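Local coordinates for protein putative silent information regulator 2 (Leishmania infantum, PDB 5OL0) that probably acts as an NAD-dependent protein deacetylase of the sirtuin family, removing acetyl groups from lysines and helping to regulate gene expression, at residues L229-P234 / G249-F254. Sequence-based numbering, arbitrary orientation.
Sequences LPCVVP and GLLFRF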
ATOM      1  N   LEU A 229      -9.561   6.710   3.546  1.00 28.15           N
ATOM      2  CA  LEU A 229      -8.786   6.890   4.764  1.00 30.47           C
ATOM      3  C   LEU A 229      -8.392   8.339   5.057  1.00 29.80           C
ATOM      4  O   LEU A 229      -8.681   8.849   6.124  1.00 30.70           O
ATOM      5  CB  LEU A 229      -7.559   5.960   4.771  1.00 30.71           C
ATOM      6  CG  LEU A 229      -7.902   4.534   5.147  1.00 32.24           C
ATOM      7  CD1 LEU A 229      -6.780   3.616   4.711  1.00 32.09           C
ATOM      8  CD2 LEU A 229      -8.134   4.375   6.664  1.00 32.19           C
ATOM      9  N   PRO A 230      -7.765   9.020   4.112  1.00 30.89           N
ATOM     10  CA  PRO A 230      -7.349  10.385   4.416  1.00 30.40           C
ATOM     11  C   PRO A 230      -8.461  11.408   4.404  1.00 30.65           C
ATOM     12  O   PRO A 230      -8.230  12.570   4.814  1.00 29.99           O
ATOM     13  CB  PRO A 230      -6.367  10.696   3.272  1.00 33.00           C
ATOM     14  CG  PRO A 230      -6.812   9.843   2.140  1.00 30.57           C
ATOM     15  CD  PRO A 230      -7.346   8.602   2.760  1.00 29.54           C
ATOM     16  N   CYS A 231      -9.628  11.018   3.884  1.00 29.85           N
ATOM     17  CA  CYS A 231     -10.826  11.857   3.910  1.00 29.60           C
ATOM     18  C   CYS A 231     -11.493  11.962   5.277  1.00 30.75           C
ATOM     19  O   CYS A 231     -12.254  12.893   5.480  1.00 31.09           O
ATOM     20  CB  CYS A 231     -11.849  11.381   2.848  1.00 32.33           C
ATOM     21  SG  CYS A 231     -11.073  11.462   1.184  1.00 41.09           S
ATOM     22  N   VAL A 232     -11.273  11.001   6.171  1.00 30.75           N
ATOM     23  CA  VAL A 232     -11.976  10.918   7.476  1.00 31.48           C
ATOM     24  C   VAL A 232     -11.069  11.386   8.646  1.00 34.44           C
ATOM     25  O   VAL A 232     -11.514  11.447   9.761  1.00 33.22           O
ATOM     26  CB  VAL A 232     -12.561   9.518   7.785  1.00 31.91           C
ATOM     27  CG1 VAL A 232     -13.652   9.092   6.767  1.00 33.07           C
ATOM     28  CG2 VAL A 232     -11.503   8.448   7.799  1.00 34.89           C
ATOM     29  N   VAL A 233      -9.822  11.758   8.388  1.00 31.59           N
ATOM     30  CA  VAL A 233      -8.991  12.334   9.435  1.00 30.80           C
ATOM     31  C   VAL A 233      -9.526  13.732   9.753  1.00 33.03           C
ATOM     32  O   VAL A 233     -10.168  14.339   8.908  1.00 32.93           O
ATOM     33  CB  VAL A 233      -7.501  12.401   9.052  1.00 30.14           C
ATOM     34  CG1 VAL A 233      -7.032  11.027   8.623  1.00 31.35           C
ATOM     35  CG2 VAL A 233      -7.237  13.418   7.961  1.00 35.37           C
ATOM     36  N   PRO A 234      -9.220  14.261  10.939  1.00 36.23           N
ATOM     37  CA  PRO A 234      -9.716  15.610  11.277  1.00 37.13           C
ATOM     38  C   PRO A 234      -9.318  16.673  10.217  1.00 37.50           C
ATOM     39  O   PRO A 234      -8.213  16.639   9.656  1.00 33.88           O
ATOM     40  CB  PRO A 234      -9.079  15.882  12.631  1.00 39.76           C
ATOM     41  CG  PRO A 234      -8.825  14.516  13.229  1.00 41.86           C
ATOM     42  CD  PRO A 234      -8.500  13.623  12.062  1.00 39.60           C
ATOM     43  N   GLY A 249      -7.660  14.910  -6.900  1.00 41.41           N
ATOM     44  CA  GLY A 249      -8.511  16.012  -7.380  1.00 36.03           C
ATOM     45  C   GLY A 249      -8.706  17.137  -6.345  1.00 38.70           C
ATOM     46  O   GLY A 249      -7.772  17.542  -5.632  1.00 34.56           O
ATOM     47  N   LEU A 250      -9.953  17.585  -6.218  1.00 32.71           N
ATOM     48  CA  LEU A 250     -10.355  18.609  -5.312  1.00 34.15           C
ATOM     49  C   LEU A 250     -10.492  18.139  -3.863  1.00 36.05           C
ATOM     50  O   LEU A 250     -10.760  18.948  -3.023  1.00 37.82           O
ATOM     51  CB  LEU A 250     -11.701  19.240  -5.811  1.00 40.32           C
ATOM     52  CG  LEU A 250     -11.608  19.898  -7.218  1.00 49.03           C
ATOM     53  CD1 LEU A 250     -12.951  20.403  -7.799  1.00 45.90           C
ATOM     54  CD2 LEU A 250     -10.571  21.047  -7.147  1.00 48.91           C
ATOM     55  N   LEU A 251     -10.309  16.861  -3.540  1.00 36.66           N
ATOM     56  CA  LEU A 251     -10.219  16.475  -2.102  1.00 37.70           C
ATOM     57  C   LEU A 251      -8.989  16.963  -1.357  1.00 37.37           C
ATOM     58  O   LEU A 251      -9.003  16.937  -0.111  1.00 38.63           O
ATOM     59  CB  LEU A 251     -10.384  14.980  -1.903  1.00 40.81           C
ATOM     60  CG  LEU A 251     -11.894  14.748  -2.153  1.00 49.31           C
ATOM     61  CD1 LEU A 251     -12.047  13.754  -3.276  1.00 54.26           C
ATOM     62  CD2 LEU A 251     -12.672  14.422  -0.884  1.00 47.16           C
ATOM     63  N   PHE A 252      -7.955  17.374  -2.098  1.00 34.32           N
ATOM     64  CA  PHE A 252      -6.716  17.908  -1.525  1.00 37.82           C
ATOM     65  C   PHE A 252      -6.555  19.348  -2.033  1.00 34.78           C
ATOM     66  O   PHE A 252      -7.029  19.643  -3.106  1.00 33.27           O
ATOM     67  CB  PHE A 252      -5.541  17.040  -1.934  1.00 33.93           C
ATOM     68  CG  PHE A 252      -5.516  15.723  -1.234  1.00 36.32           C
ATOM     69  CD1 PHE A 252      -6.214  14.647  -1.724  1.00 43.23           C
ATOM     70  CD2 PHE A 252      -4.830  15.563  -0.051  1.00 37.28           C
ATOM     71  CE1 PHE A 252      -6.202  13.425  -1.064  1.00 40.93           C
ATOM     72  CE2 PHE A 252      -4.806  14.325   0.594  1.00 36.31           C
ATOM     73  CZ  PHE A 252      -5.481  13.266   0.088  1.00 32.75           C
ATOM     74  N   ARG A 253      -5.990  20.223  -1.218  1.00 35.22           N
ATOM     75  CA  ARG A 253      -5.741  21.629  -1.563  1.00 44.10           C
ATOM     76  C   ARG A 253      -4.276  21.807  -1.338  1.00 38.46           C
ATOM     77  O   ARG A 253      -3.853  22.133  -0.226  1.00 39.05           O
ATOM     78  CB  ARG A 253      -6.471  22.613  -0.632  1.00 48.80           C
ATOM     79  CG  ARG A 253      -7.919  22.306  -0.349  1.00 68.24           C
ATOM     80  CD  ARG A 253      -8.812  22.703  -1.509  1.00 82.67           C
ATOM     81  NE  ARG A 253     -10.176  22.184  -1.349  1.00 90.06           N
ATOM     82  CZ  ARG A 253     -11.079  22.105  -2.330  1.00 88.98           C
ATOM     83  NH1 ARG A 253     -10.791  22.522  -3.564  1.00 87.54           N
ATOM     84  NH2 ARG A 253     -12.286  21.600  -2.075  1.00 90.43           N
ATOM     85  N   PHE A 254      -3.475  21.580  -2.361  1.00 40.58           N
ATOM     86  CA  PHE A 254      -2.032  21.667  -2.116  1.00 46.29           C
ATOM     87  C   PHE A 254      -1.493  23.126  -2.134  1.00 45.48           C
ATOM     88  O   PHE A 254      -0.722  23.470  -1.215  1.00 61.30           O
ATOM     89  CB  PHE A 254      -1.311  20.791  -3.096  1.00 40.17           C
ATOM     90  CG  PHE A 254      -1.624  19.291  -2.963  1.00 36.85           C
ATOM     91  CD1 PHE A 254      -1.332  18.607  -1.805  1.00 32.95           C
ATOM     92  CD2 PHE A 254      -2.090  18.568  -4.063  1.00 33.36           C
ATOM     93  CE1 PHE A 254      -1.575  17.218  -1.719  1.00 34.00           C
ATOM     94  CE2 PHE A 254      -2.314  17.197  -3.996  1.00 36.18           C
ATOM     95  CZ  PHE A 254      -2.055  16.516  -2.800  1.00 34.68           C
TER
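Pro230 and Cys231 meet Phe252 and Leu251 where two loops of the Rossmann-type domain of this sirtuin come together, one leading into strand 239-242 of the parallel sheet and the other following it. The approach is light: the closest CA atoms, those of Cys231 and Leu251, are 7.6 Å apart, and 123 Å² is buried in total. Two apolar touches account for it. In the first, the para carbon of Phe252 leads, CZ reaching to 4.2 Å from CB of Pro230, which lies oblique to the ring. With chi1 at -73°, CG of Phe252 stands anti to its own carbonyl carbon, and this extends the ring toward the proline. Arg239 makes a cation-pi contact with that ring and also ties the two backbones, NH1 bonding to Pro230 O and NH2 to Leu251 O, so one guanidinium bridges both loops. Phe252 further packs on Met221 and Val241. Pro230 is buried, and its side chain lies about 7 Å from that of Thr219, which by similarity probably binds NAD. The second touch lies nearer the surface, between a partly exposed cysteine and an exposed leucine. There one methyl branch does the work: CD2 of Leu251 sits 3.9 Å from SG of Cys231.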